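Local coordinates for protein RTX-adhesin (Marinomonas primoryensis, PDB 5IRB) that belongs to a giant calcium-binding RTX adhesin that binds its Antarctic bacterium to diatoms and ice, this chain being a three-domain piece of it, at residues V217-I222 / T286-V291; D226-S231 / S308-D313; T236-G241 / E272-V277; E257-T262 / G279-A284. All coordinates share one frame; numbering follows the deposited sequence.

Interaction 1. Residues V217-I222 / T286-V291; sequences VTVNAI and TAFDAV. With CA (calcium ion), chain L.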
loop_
_atom_site.group_PDB
_atom_site.type_symbol
_atom_site.label_atom_id
_atom_site.label_comp_id
_atom_site.label_asym_id
_atom_site.label_seq_id
_atom_site.Cartn_x
_atom_site.Cartn_y
_atom_site.Cartn_z
ATOM N N VAL A 217 1.071 -21.068 -38.493
ATOM C CA VAL A 217 2.076 -22.059 -38.811
ATOM C C VAL A 217 1.704 -22.786 -40.093
ATOM O O VAL A 217 0.553 -23.178 -40.267
ATOM C CB VAL A 217 2.216 -23.053 -37.656
ATOM C CG1 VAL A 217 3.003 -24.273 -38.072
ATOM C CG2 VAL A 217 2.882 -22.359 -36.484
ATOM N N THR A 218 2.672 -22.953 -40.990
ATOM C CA THR A 218 2.457 -23.691 -42.237
ATOM C C THR A 218 3.505 -24.792 -42.384
ATOM O O THR A 218 4.580 -24.708 -41.790
ATOM C CB THR A 218 2.542 -22.753 -43.477
ATOM O OG1 THR A 218 3.880 -22.263 -43.638
ATOM C CG2 THR A 218 1.594 -21.562 -43.340
ATOM N N VAL A 219 3.193 -25.832 -43.183
ATOM C CA VAL A 219 4.177 -26.847 -43.539
ATOM C C VAL A 219 4.323 -26.869 -45.068
ATOM O O VAL A 219 3.324 -26.985 -45.794
ATOM C CB VAL A 219 3.767 -28.249 -43.029
ATOM C CG1 VAL A 219 4.825 -29.296 -43.371
ATOM C CG2 VAL A 219 3.453 -28.220 -41.501
ATOM N N ASN A 220 5.560 -26.820 -45.554
ATOM C CA ASN A 220 5.792 -26.889 -46.983
ATOM C C ASN A 220 5.515 -28.295 -47.514
ATOM O O ASN A 220 5.269 -29.217 -46.750
ATOM C CB ASN A 220 7.229 -26.481 -47.318
ATOM C CG ASN A 220 7.553 -25.072 -46.866
ATOM O OD1 ASN A 220 6.708 -24.178 -46.943
ATOM N ND2 ASN A 220 8.773 -24.871 -46.360
ATOM N N ALA A 221 5.585 -28.439 -48.828
ATOM C CA ALA A 221 5.471 -29.719 -49.494
ATOM C C ALA A 221 6.479 -30.709 -48.926
ATOM O O ALA A 221 7.600 -30.331 -48.559
ATOM C CB ALA A 221 5.675 -29.535 -51.018
ATOM N N ILE A 222 6.070 -31.965 -48.833
ATOM C CA ILE A 222 6.947 -33.006 -48.320
ATOM C C ILE A 222 7.771 -33.538 -49.478
ATOM O O ILE A 222 7.281 -34.326 -50.287
ATOM C CB ILE A 222 6.146 -34.132 -47.650
ATOM C CG1 ILE A 222 5.137 -33.549 -46.646
ATOM C CG2 ILE A 222 7.077 -35.176 -47.026
ATOM C CD1 ILE A 222 5.735 -32.612 -45.635
ATOM N N THR A 286 0.934 -40.403 -43.347
ATOM C CA THR A 286 0.700 -39.487 -44.461
ATOM C C THR A 286 0.082 -38.124 -44.104
ATOM O O THR A 286 -0.243 -37.338 -45.002
ATOM C CB THR A 286 -0.189 -40.163 -45.505
ATOM O OG1 THR A 286 -1.390 -40.616 -44.877
ATOM C CG2 THR A 286 0.529 -41.371 -46.117
ATOM N N ALA A 287 -0.091 -37.842 -42.811
ATOM C CA ALA A 287 -0.619 -36.542 -42.379
ATOM C C ALA A 287 -0.167 -36.222 -40.958
ATOM O O ALA A 287 -0.155 -37.104 -40.124
ATOM C CB ALA A 287 -2.128 -36.518 -42.465
ATOM N N PHE A 288 0.246 -34.988 -40.685
ATOM C CA PHE A 288 0.711 -34.666 -39.338
ATOM C C PHE A 288 0.632 -33.177 -39.075
ATOM O O PHE A 288 0.478 -32.374 -40.002
ATOM C CB PHE A 288 2.137 -35.183 -39.133
ATOM C CG PHE A 288 3.137 -34.560 -40.054
ATOM C CD1 PHE A 288 3.665 -33.309 -39.792
ATOM C CD2 PHE A 288 3.495 -35.204 -41.232
ATOM C CE1 PHE A 288 4.570 -32.727 -40.660
ATOM C CE2 PHE A 288 4.397 -34.631 -42.106
ATOM C CZ PHE A 288 4.934 -33.398 -41.839
ATOM N N ASP A 289 0.730 -32.810 -37.803
ATOM C CA ASP A 289 0.676 -31.421 -37.399
ATOM C C ASP A 289 2.057 -30.914 -37.026
ATOM O O ASP A 289 2.893 -31.660 -36.498
ATOM C CB ASP A 289 -0.255 -31.240 -36.192
ATOM C CG ASP A 289 -1.711 -31.335 -36.576
ATOM O OD1 ASP A 289 -2.015 -31.171 -37.774
ATOM O OD2 ASP A 289 -2.549 -31.583 -35.690
ATOM N N ALA A 290 2.290 -29.637 -37.284
ATOM C CA ALA A 290 3.448 -28.980 -36.734
ATOM C C ALA A 290 2.906 -28.026 -35.666
ATOM O O ALA A 290 2.002 -27.224 -35.943
ATOM C CB ALA A 290 4.238 -28.238 -37.821
ATOM N N VAL A 291 3.432 -28.131 -34.449
ATOM C CA VAL A 291 2.941 -27.311 -33.334
ATOM C C VAL A 291 4.023 -26.381 -32.797
ATOM O O VAL A 291 5.102 -26.832 -32.428
ATOM C CB VAL A 291 2.401 -28.169 -32.185
ATOM C CG1 VAL A 291 1.849 -27.277 -31.038
ATOM C CG2 VAL A 291 1.312 -29.080 -32.694
HETATM CA CA CA L . -0.428 -38.841 -38.664
HETATM O O HOH W 1 0.919 -38.035 -36.755
#

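Interaction 2. Residues D226-S231 / S308-D313; sequences DVINAS and STHTVD. With CA (calcium ion), chain E; CA (calcium ion), chain K.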
loop_
_atom_site.group_PDB
_atom_site.type_symbol
_atom_site.label_atom_id
_atom_site.label_comp_id
_atom_site.label_asym_id
_atom_site.label_seq_id
_atom_site.Cartn_x
_atom_site.Cartn_y
_atom_site.Cartn_z
ATOM N N ASP A 226 5.681 -33.301 -53.022
ATOM C CA ASP A 226 4.751 -33.602 -51.930
ATOM C C ASP A 226 4.389 -35.097 -51.944
ATOM O O ASP A 226 3.331 -35.503 -51.457
ATOM C CB ASP A 226 3.496 -32.726 -52.027
ATOM C CG ASP A 226 2.779 -32.573 -50.707
ATOM O OD1 ASP A 226 3.444 -32.497 -49.635
ATOM O OD2 ASP A 226 1.531 -32.517 -50.746
ATOM N N VAL A 227 5.301 -35.904 -52.487
ATOM C CA VAL A 227 5.147 -37.359 -52.569
ATOM C C VAL A 227 6.427 -38.069 -52.109
ATOM O O VAL A 227 7.514 -37.751 -52.581
ATOM C CB VAL A 227 4.818 -37.820 -54.016
ATOM C CG1 VAL A 227 4.644 -39.345 -54.081
ATOM C CG2 VAL A 227 3.589 -37.091 -54.568
ATOM N N ILE A 228 6.305 -39.058 -51.231
ATOM C CA ILE A 228 7.468 -39.828 -50.785
ATOM C C ILE A 228 7.699 -41.028 -51.701
ATOM O O ILE A 228 6.856 -41.916 -51.767
ATOM C CB ILE A 228 7.293 -40.328 -49.329
ATOM C CG1 ILE A 228 7.251 -39.143 -48.348
ATOM C CG2 ILE A 228 8.379 -41.331 -48.968
ATOM C CD1 ILE A 228 8.575 -38.441 -48.168
ATOM N N ASN A 229 8.831 -41.065 -52.402
ATOM C CA ASN A 229 9.150 -42.230 -53.237
ATOM C C ASN A 229 9.893 -43.296 -52.431
ATOM O O ASN A 229 10.236 -43.063 -51.261
ATOM C CB ASN A 229 9.961 -41.806 -54.485
ATOM C CG ASN A 229 11.301 -41.148 -54.146
ATOM O OD1 ASN A 229 11.964 -41.515 -53.181
ATOM N ND2 ASN A 229 11.693 -40.158 -54.942
ATOM N N ALA A 230 10.130 -44.456 -53.047
ATOM C CA ALA A 230 10.880 -45.538 -52.399
ATOM C C ALA A 230 12.227 -45.022 -51.884
ATOM O O ALA A 230 12.652 -45.306 -50.756
ATOM C CB ALA A 230 11.076 -46.701 -53.362
ATOM N N SER A 231 12.883 -44.241 -52.729
ATOM C CA SER A 231 14.203 -43.708 -52.447
ATOM C C SER A 231 14.240 -42.686 -51.301
ATOM O O SER A 231 15.081 -42.777 -50.404
ATOM C CB SER A 231 14.759 -43.093 -53.736
ATOM O OG SER A 231 15.702 -42.080 -53.459
ATOM N N SER A 308 -0.492 -30.836 -42.122
ATOM C CA SER A 308 0.142 -31.229 -43.374
ATOM C C SER A 308 -0.359 -32.587 -43.801
ATOM O O SER A 308 -0.657 -33.427 -42.960
ATOM C CB SER A 308 1.666 -31.279 -43.260
ATOM O OG SER A 308 2.254 -31.678 -44.493
ATOM N N THR A 309 -0.430 -32.787 -45.115
ATOM C CA THR A 309 -0.736 -34.069 -45.709
ATOM C C THR A 309 0.218 -34.321 -46.866
ATOM O O THR A 309 0.630 -33.391 -47.550
ATOM C CB THR A 309 -2.178 -34.128 -46.256
ATOM O OG1 THR A 309 -2.395 -33.016 -47.135
ATOM C CG2 THR A 309 -3.197 -34.084 -45.110
ATOM N N HIS A 310 0.576 -35.575 -47.078
ATOM C CA HIS A 310 1.316 -35.945 -48.282
ATOM C C HIS A 310 0.918 -37.346 -48.703
ATOM O O HIS A 310 0.210 -38.034 -47.974
ATOM C CB HIS A 310 2.830 -35.855 -48.048
ATOM C CG HIS A 310 3.334 -36.783 -47.003
ATOM N ND1 HIS A 310 3.313 -36.483 -45.649
ATOM C CD2 HIS A 310 3.871 -38.037 -47.079
ATOM C CE1 HIS A 310 3.818 -37.468 -44.964
ATOM N NE2 HIS A 310 4.158 -38.443 -45.805
ATOM N N THR A 311 1.362 -37.747 -49.892
ATOM C CA THR A 311 1.153 -39.094 -50.396
ATOM C C THR A 311 2.476 -39.858 -50.553
ATOM O O THR A 311 3.564 -39.270 -50.458
ATOM C CB THR A 311 0.370 -39.063 -51.727
ATOM O OG1 THR A 311 1.078 -38.247 -52.661
ATOM C CG2 THR A 311 -1.013 -38.429 -51.507
ATOM N N VAL A 312 2.357 -41.172 -50.734
ATOM C CA VAL A 312 3.477 -42.120 -50.712
ATOM C C VAL A 312 3.470 -43.057 -51.924
ATOM O O VAL A 312 2.444 -43.666 -52.239
ATOM C CB VAL A 312 3.441 -43.015 -49.438
ATOM C CG1 VAL A 312 4.560 -44.043 -49.451
ATOM C CG2 VAL A 312 3.493 -42.167 -48.168
ATOM N N ASP A 313 4.614 -43.189 -52.593
ATOM C CA ASP A 313 4.715 -44.107 -53.720
ATOM C C ASP A 313 6.122 -44.698 -53.867
ATOM O O ASP A 313 6.408 -45.795 -53.366
ATOM C CB ASP A 313 4.298 -43.397 -54.998
ATOM C CG ASP A 313 4.201 -44.339 -56.167
ATOM O OD1 ASP A 313 4.102 -45.565 -55.935
ATOM O OD2 ASP A 313 4.199 -43.846 -57.313
HETATM CA CA CA E . 1.474 -31.524 -48.592
HETATM CA CA CA K . 9.126 -36.544 -53.733
HETATM O O HOH W 2 0.669 -35.409 -52.463
HETATM O O HOH W 3 2.982 -30.824 -46.686
HETATM O O HOH W 4 0.261 -30.304 -46.749
HETATM O O HOH W 5 -0.954 -31.484 -49.082
HETATM O O HOH W 6 1.858 -29.280 -49.725
HETATM O O HOH W 7 9.060 -38.003 -55.563
#

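Interaction 3. Residues T236-G241 / E272-V277; sequences TVAVSG and EWSVDV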
loop_
_atom_site.group_PDB
_atom_site.type_symbol
_atom_site.label_atom_id
_atom_site.label_comp_id
_atom_site.label_asym_id
_atom_site.label_seq_id
_atom_site.Cartn_x
_atom_site.Cartn_y
_atom_site.Cartn_z
ATOM N N THR A 236 16.683 -39.604 -45.326
ATOM C CA THR A 236 16.258 -38.552 -44.415
ATOM C C THR A 236 15.570 -37.485 -45.238
ATOM O O THR A 236 16.017 -37.180 -46.343
ATOM C CB THR A 236 17.449 -37.943 -43.656
ATOM O OG1 THR A 236 18.051 -38.942 -42.826
ATOM C CG2 THR A 236 16.999 -36.782 -42.794
ATOM N N VAL A 237 14.462 -36.951 -44.740
ATOM C CA VAL A 237 13.772 -35.878 -45.443
ATOM C C VAL A 237 13.686 -34.618 -44.581
ATOM O O VAL A 237 13.289 -34.681 -43.415
ATOM C CB VAL A 237 12.357 -36.302 -45.872
ATOM C CG1 VAL A 237 11.553 -35.097 -46.323
ATOM C CG2 VAL A 237 12.432 -37.322 -46.988
ATOM N N ALA A 238 14.047 -33.477 -45.164
ATOM C CA ALA A 238 13.941 -32.191 -44.476
ATOM C C ALA A 238 12.514 -31.657 -44.556
ATOM O O ALA A 238 12.054 -31.252 -45.630
ATOM C CB ALA A 238 14.921 -31.183 -45.075
ATOM N N VAL A 239 11.809 -31.681 -43.430
ATOM C CA VAL A 239 10.482 -31.103 -43.361
ATOM C C VAL A 239 10.571 -29.657 -42.861
ATOM O O VAL A 239 11.189 -29.388 -41.832
ATOM C CB VAL A 239 9.573 -31.933 -42.443
ATOM C CG1 VAL A 239 8.194 -31.298 -42.331
ATOM C CG2 VAL A 239 9.490 -33.391 -42.962
ATOM N N SER A 240 9.946 -28.738 -43.594
ATOM C CA SER A 240 10.063 -27.314 -43.312
ATOM C C SER A 240 8.713 -26.609 -43.433
ATOM O O SER A 240 7.753 -27.172 -43.983
ATOM C CB SER A 240 11.087 -26.656 -44.248
ATOM O OG SER A 240 10.622 -26.644 -45.583
ATOM N N GLY A 241 8.646 -25.388 -42.887
ATOM C CA GLY A 241 7.443 -24.581 -42.922
ATOM C C GLY A 241 7.696 -23.182 -42.379
ATOM O O GLY A 241 8.844 -22.746 -42.298
ATOM N N GLU A 272 11.018 -19.114 -40.378
ATOM C CA GLU A 272 10.961 -20.457 -40.973
ATOM C C GLU A 272 11.514 -21.503 -40.006
ATOM O O GLU A 272 12.145 -21.178 -38.981
ATOM C CB GLU A 272 11.731 -20.505 -42.302
ATOM C CG GLU A 272 11.138 -19.625 -43.401
ATOM C CD GLU A 272 11.958 -19.638 -44.688
ATOM O OE1 GLU A 272 11.949 -20.659 -45.397
ATOM O OE2 GLU A 272 12.617 -18.619 -44.988
ATOM N N TRP A 273 11.253 -22.762 -40.316
ATOM C CA TRP A 273 11.800 -23.847 -39.531
ATOM C C TRP A 273 12.018 -25.033 -40.452
ATOM O O TRP A 273 11.312 -25.181 -41.455
ATOM C CB TRP A 273 10.874 -24.195 -38.364
ATOM C CG TRP A 273 9.472 -24.489 -38.796
ATOM C CD1 TRP A 273 8.418 -23.616 -38.803
ATOM C CD2 TRP A 273 8.957 -25.737 -39.244
ATOM N NE1 TRP A 273 7.285 -24.237 -39.266
ATOM C CE2 TRP A 273 7.586 -25.565 -39.541
ATOM C CE3 TRP A 273 9.515 -27.011 -39.449
ATOM C CZ2 TRP A 273 6.766 -26.575 -40.034
ATOM C CZ3 TRP A 273 8.698 -28.033 -39.939
ATOM C CH2 TRP A 273 7.337 -27.808 -40.207
ATOM N N SER A 274 13.010 -25.855 -40.135
ATOM C CA SER A 274 13.231 -27.111 -40.863
ATOM C C SER A 274 13.745 -28.152 -39.873
ATOM O O SER A 274 14.447 -27.814 -38.905
ATOM C CB SER A 274 14.208 -26.927 -42.034
ATOM O OG SER A 274 14.352 -28.139 -42.762
ATOM N N VAL A 275 13.365 -29.408 -40.081
ATOM C CA VAL A 275 13.867 -30.485 -39.242
ATOM C C VAL A 275 14.023 -31.758 -40.058
ATOM O O VAL A 275 13.234 -32.027 -40.972
ATOM C CB VAL A 275 12.944 -30.711 -38.014
ATOM C CG1 VAL A 275 11.526 -31.056 -38.435
ATOM C CG2 VAL A 275 13.520 -31.760 -37.078
ATOM N N ASP A 276 15.059 -32.532 -39.749
ATOM C CA ASP A 276 15.304 -33.768 -40.485
ATOM C C ASP A 276 14.472 -34.925 -39.936
ATOM O O ASP A 276 14.504 -35.238 -38.747
ATOM C CB ASP A 276 16.799 -34.107 -40.465
ATOM C CG ASP A 276 17.609 -33.256 -41.452
ATOM O OD1 ASP A 276 17.011 -32.560 -42.309
ATOM O OD2 ASP A 276 18.853 -33.262 -41.355
ATOM N N VAL A 277 13.722 -35.557 -40.827
ATOM C CA VAL A 277 12.811 -36.627 -40.456
ATOM C C VAL A 277 13.178 -37.922 -41.187
ATOM O O VAL A 277 13.500 -37.887 -42.364
ATOM C CB VAL A 277 11.369 -36.228 -40.789
ATOM C CG1 VAL A 277 10.401 -37.336 -40.404
ATOM C CG2 VAL A 277 11.016 -34.923 -40.071
HETATM O O HOH W 8 10.331 -22.579 -45.047
#

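Interaction 4. Residues E257-T262 / G279-A284; sequences EINGET and GSDLAA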
loop_
_atom_site.group_PDB
_atom_site.type_symbol
_atom_site.label_atom_id
_atom_site.label_comp_id
_atom_site.label_asym_id
_atom_site.label_seq_id
_atom_site.Cartn_x
_atom_site.Cartn_y
_atom_site.Cartn_z
ATOM N N GLU A 257 4.861 -34.624 -34.516
ATOM C CA GLU A 257 4.723 -36.049 -34.206
ATOM C C GLU A 257 4.322 -36.808 -35.476
ATOM O O GLU A 257 3.244 -36.606 -36.044
ATOM C CB GLU A 257 3.760 -36.273 -33.044
ATOM C CG GLU A 257 4.349 -35.703 -31.738
ATOM C CD GLU A 257 3.314 -35.235 -30.722
ATOM O OE1 GLU A 257 2.102 -35.234 -31.040
ATOM O OE2 GLU A 257 3.725 -34.852 -29.596
ATOM N N ILE A 258 5.252 -37.637 -35.937
ATOM C CA ILE A 258 5.117 -38.391 -37.172
ATOM C C ILE A 258 5.371 -39.859 -36.924
ATOM O O ILE A 258 6.433 -40.229 -36.423
ATOM C CB ILE A 258 6.108 -37.896 -38.237
ATOM C CG1 ILE A 258 6.018 -36.376 -38.381
ATOM C CG2 ILE A 258 5.857 -38.618 -39.583
ATOM C CD1 ILE A 258 7.035 -35.780 -39.319
ATOM N N ASN A 259 4.385 -40.684 -37.254
ATOM C CA ASN A 259 4.482 -42.118 -37.059
ATOM C C ASN A 259 4.884 -42.507 -35.630
ATOM O O ASN A 259 5.667 -43.440 -35.416
ATOM C CB ASN A 259 5.466 -42.705 -38.076
ATOM C CG ASN A 259 5.364 -44.208 -38.172
ATOM O OD1 ASN A 259 4.305 -44.780 -37.924
ATOM N ND2 ASN A 259 6.466 -44.857 -38.525
ATOM N N GLY A 260 4.310 -41.818 -34.648
ATOM C CA GLY A 260 4.648 -42.095 -33.265
ATOM C C GLY A 260 5.979 -41.517 -32.809
ATOM O O GLY A 260 6.352 -41.677 -31.648
ATOM N N GLU A 261 6.713 -40.861 -33.704
ATOM C CA GLU A 261 8.017 -40.314 -33.329
ATOM C C GLU A 261 7.920 -38.807 -33.144
ATOM O O GLU A 261 7.218 -38.119 -33.888
ATOM C CB GLU A 261 9.086 -40.638 -34.384
ATOM C CG GLU A 261 9.469 -42.108 -34.483
ATOM C CD GLU A 261 10.139 -42.646 -33.223
ATOM O OE1 GLU A 261 10.635 -41.827 -32.411
ATOM O OE2 GLU A 261 10.163 -43.892 -33.054
ATOM N N THR A 262 8.631 -38.291 -32.152
ATOM C CA THR A 262 8.627 -36.859 -31.910
ATOM C C THR A 262 9.872 -36.196 -32.501
ATOM O O THR A 262 10.993 -36.631 -32.244
ATOM C CB THR A 262 8.538 -36.565 -30.425
ATOM O OG1 THR A 262 7.356 -37.182 -29.904
ATOM C CG2 THR A 262 8.498 -35.065 -30.191
ATOM N N GLY A 279 12.680 -40.971 -43.395
ATOM C CA GLY A 279 11.750 -41.254 -44.472
ATOM C C GLY A 279 10.776 -42.371 -44.151
ATOM O O GLY A 279 9.627 -42.363 -44.615
ATOM N N SER A 280 11.235 -43.345 -43.372
ATOM C CA SER A 280 10.384 -44.474 -43.016
ATOM C C SER A 280 9.171 -43.976 -42.231
ATOM O O SER A 280 8.080 -44.522 -42.351
ATOM C CB SER A 280 11.163 -45.530 -42.218
ATOM O OG SER A 280 11.814 -44.953 -41.099
ATOM N N ASP A 281 9.365 -42.930 -41.433
ATOM C CA ASP A 281 8.267 -42.348 -40.678
ATOM C C ASP A 281 7.268 -41.632 -41.579
ATOM O O ASP A 281 6.058 -41.760 -41.407
ATOM C CB ASP A 281 8.813 -41.402 -39.616
ATOM C CG ASP A 281 9.491 -42.149 -38.488
ATOM O OD1 ASP A 281 9.101 -43.319 -38.260
ATOM O OD2 ASP A 281 10.370 -41.566 -37.809
ATOM N N LEU A 282 7.767 -40.884 -42.551
ATOM C CA LEU A 282 6.872 -40.181 -43.456
ATOM C C LEU A 282 6.124 -41.173 -44.336
ATOM O O LEU A 282 4.974 -40.926 -44.712
ATOM C CB LEU A 282 7.637 -39.172 -44.315
ATOM C CG LEU A 282 8.240 -38.028 -43.500
ATOM C CD1 LEU A 282 9.355 -37.326 -44.262
ATOM C CD2 LEU A 282 7.157 -37.051 -43.088
ATOM N N ALA A 283 6.784 -42.287 -44.665
ATOM C CA ALA A 283 6.161 -43.380 -45.419
ATOM C C ALA A 283 4.983 -44.031 -44.697
ATOM O O ALA A 283 4.049 -44.503 -45.331
ATOM C CB ALA A 283 7.200 -44.443 -45.764
ATOM N N ALA A 284 5.009 -44.035 -43.372
ATOM C CA ALA A 284 3.976 -44.738 -42.616
ATOM C C ALA A 284 2.857 -43.797 -42.205
ATOM O O ALA A 284 1.740 -44.222 -41.913
ATOM C CB ALA A 284 4.573 -45.406 -41.399
#

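Interaction 1. Residues V217-I222 / T286-V291
Strands 217-219 and 287-291 face each other across the interior of the C-terminal domain, their axes 7.6 Å apart at closest and 140° apart in direction. No hydrogen bond joins the two segments. They belong to two different sheets, as expected of a beta sandwich, so apolar side chains fill the gap. Ala-290 CB is met by two valines. Val-219 CG2 lies 3.8 Å from Ala-290 CB, and Val-217 CG1 comes to 4.2 Å from the same atom. Phe-288 has CG between its backbone N and carbonyl carbon (chi1 62°), and its ring extends toward strand 217-219. Val-219 CG1 approaches the ring obliquely near CE1. Val-239 packs on Val-219 and Phe-288, and Leu-256 on Phe-288 and Ala-290. At the other end of the same strand, Ala-287 O binds a calcium ion at 2.3 Å, and Asp-285 OD1 and water 1 are also ligands. The hydrophobic core and a metal site are therefore served by consecutive residues, Phe-288 and Ala-287. Beyond strand 217-219, Ile-222 and Phe-288 meet tip to tip, with Ile-222 CD1 4.0 Å from Phe-288 CZ.

Interaction 2. Residues D226-S231 / S308-D313
Asp-226 and Thr-309 meet at a calcium ion. The carboxylate of Asp-226 grips it with both oxygens, OD1 and OD2 each 2.4 Å from the metal. CG is anti to the backbone N (chi1 -157°), which brings it to the Thr-309 side. Thr-309 O binds the same ion at 2.3 Å, and four waters make up the rest of the shell. Asp-226 OD1 also accepts a hydrogen bond from Ile-222 N, which helps fix the carboxylate. Further along, the side chains part to the two faces of a short parallel pairing. Val-227 and Thr-311 lie on one face and cross obliquely, with Val-227 CG2 3.4 Å from Thr-311 OG1. Water 2 joins that hydroxyl to Asp-226 O. On the other face Ile-228 lies beside Val-312. Ile-228 CG1 approaches the His-310 ring obliquely, 3.8 Å from His-310 CD2, while His-310 NE2 bonds to Leu-282 O. The backbones are held by Ile-228 N to Thr-311 O at 2.9 Å and by Asp-313 N to Ile-228 O at 2.7 Å. The second of these is nearly straight (173°). A third bond, Thr-311 N to Asp-226 O, is weak. Val-227 O binds a second calcium ion with Thr-223, Asp-225 and Glu-232. Asn-229 is the N-cap of the helix that carries Glu-232. The arrangement is a two-residue parallel edge strand, flanked by calcium sites, at the end of a beta-sandwich domain.

Interaction 3. Residues T236-G241 / E272-V277
Trp-273 turns its indole over Gly-241 because CG sits between its own backbone N and carbonyl carbon (chi1 54°), and chi2 of -96° sets the ring plane. The ring then lies flat against the glycine backbone. Gly-241 N is over the ring centre, 3.4 Å above the plane, and Ser-240 C is over the same face toward the rim. Gly-241 CA makes a CH-pi contact with the five-membered ring, 3.9 Å from its centroid. The indole occupies the side on which a side chain of residue 241 would lie, which lets the ring sit directly on the backbone. Val-239 has CG1 anti to the backbone N. This puts CG1 4.1 Å from Trp-273 CZ3, the two side chains pointing the same way. Its other branch, Val-239 CG2, packs at 3.6 Å on Val-277 CG2. Leu-282 of helix 279-284 and Leu-256 cover this apolar face. Ser-240, Ser-274, Ala-238 and Asp-276 occupy the opposite face. There Ser-240 CB meets Ser-274 CB at 3.8 Å, and Ser-240 OG bonds to Asn-220 ND2. Six backbone hydrogen bonds join the strands. The straightest is Val-237 N to Val-277 O, 2.7 Å and 179°. This is regular antiparallel pairing in the three-stranded sheet of a beta sandwich, with one face turned to the core.

Interaction 4. Residues E257-T262 / G279-A284
The carboxylate of Asp-281 is gripped at both oxygens, OD1 by Asn-259 ND2 and OD2 by the hydroxyl of Tyr-263. The hydrogen bond from Asn-259 ND2 to Asp-281 OD1 is 3.1 Å long, with an N-H...O angle of 156°. The donor comes on the anti side of OD1, tilted from the carboxylate plane. The amide and carboxylate planes are turned 67° apart, and the two side chains cross at about a right angle. Asn-259 has CG anti to the backbone N (chi1 -166°), which points CG from the turn toward the helix. That turn is a type I' beta turn, Ile-258 to Glu-261, linking two strands as a tight hairpin. The amide also rests on Ala-284, whose CB is 3.5 Å from Asn-259 ND2. Glu-261 lies across Asp-281, with Glu-261 CG 3.5 Å from Asp-281 OD2 and the two carboxylate planes not far from parallel. Toward the core, Ile-258 CG2 packs 3.6 Å from Asp-281 O. Ile-258 CD1 touches Leu-282 CD2 at 4.0 Å, near the Phe-288 ring. Asn-259 N bonds to Asp-285 OD2; Asp-285 is also a calcium ligand. Asp-281 is buried beside the like-charged Glu-261, whose OE2 is 5.3 Å from Asp-281 OD2. That should raise the cost of a negative charge, and the two donors on Asp-281 probably offset it.

Interaction 1 is the buried one and is purely apolar between its segments, because it bridges two sheets. Interaction 3 is backbone pairing within one of those sheets, with one face in the core and the other largely exposed. Interaction 2 lies at the surface and combines calcium ligation with short parallel pairing at the edge of the other sheet. Interaction 4 fixes a helix to a hairpin turn through a polar grip beside an apolar layer, and its hairpin belongs to the same sheet as interaction 2, at the opposite edge. Leu-282 of interaction 4 touches elements of the other three. Interactions 1 and 2 share neighbouring strands, 287-295 and 301-312.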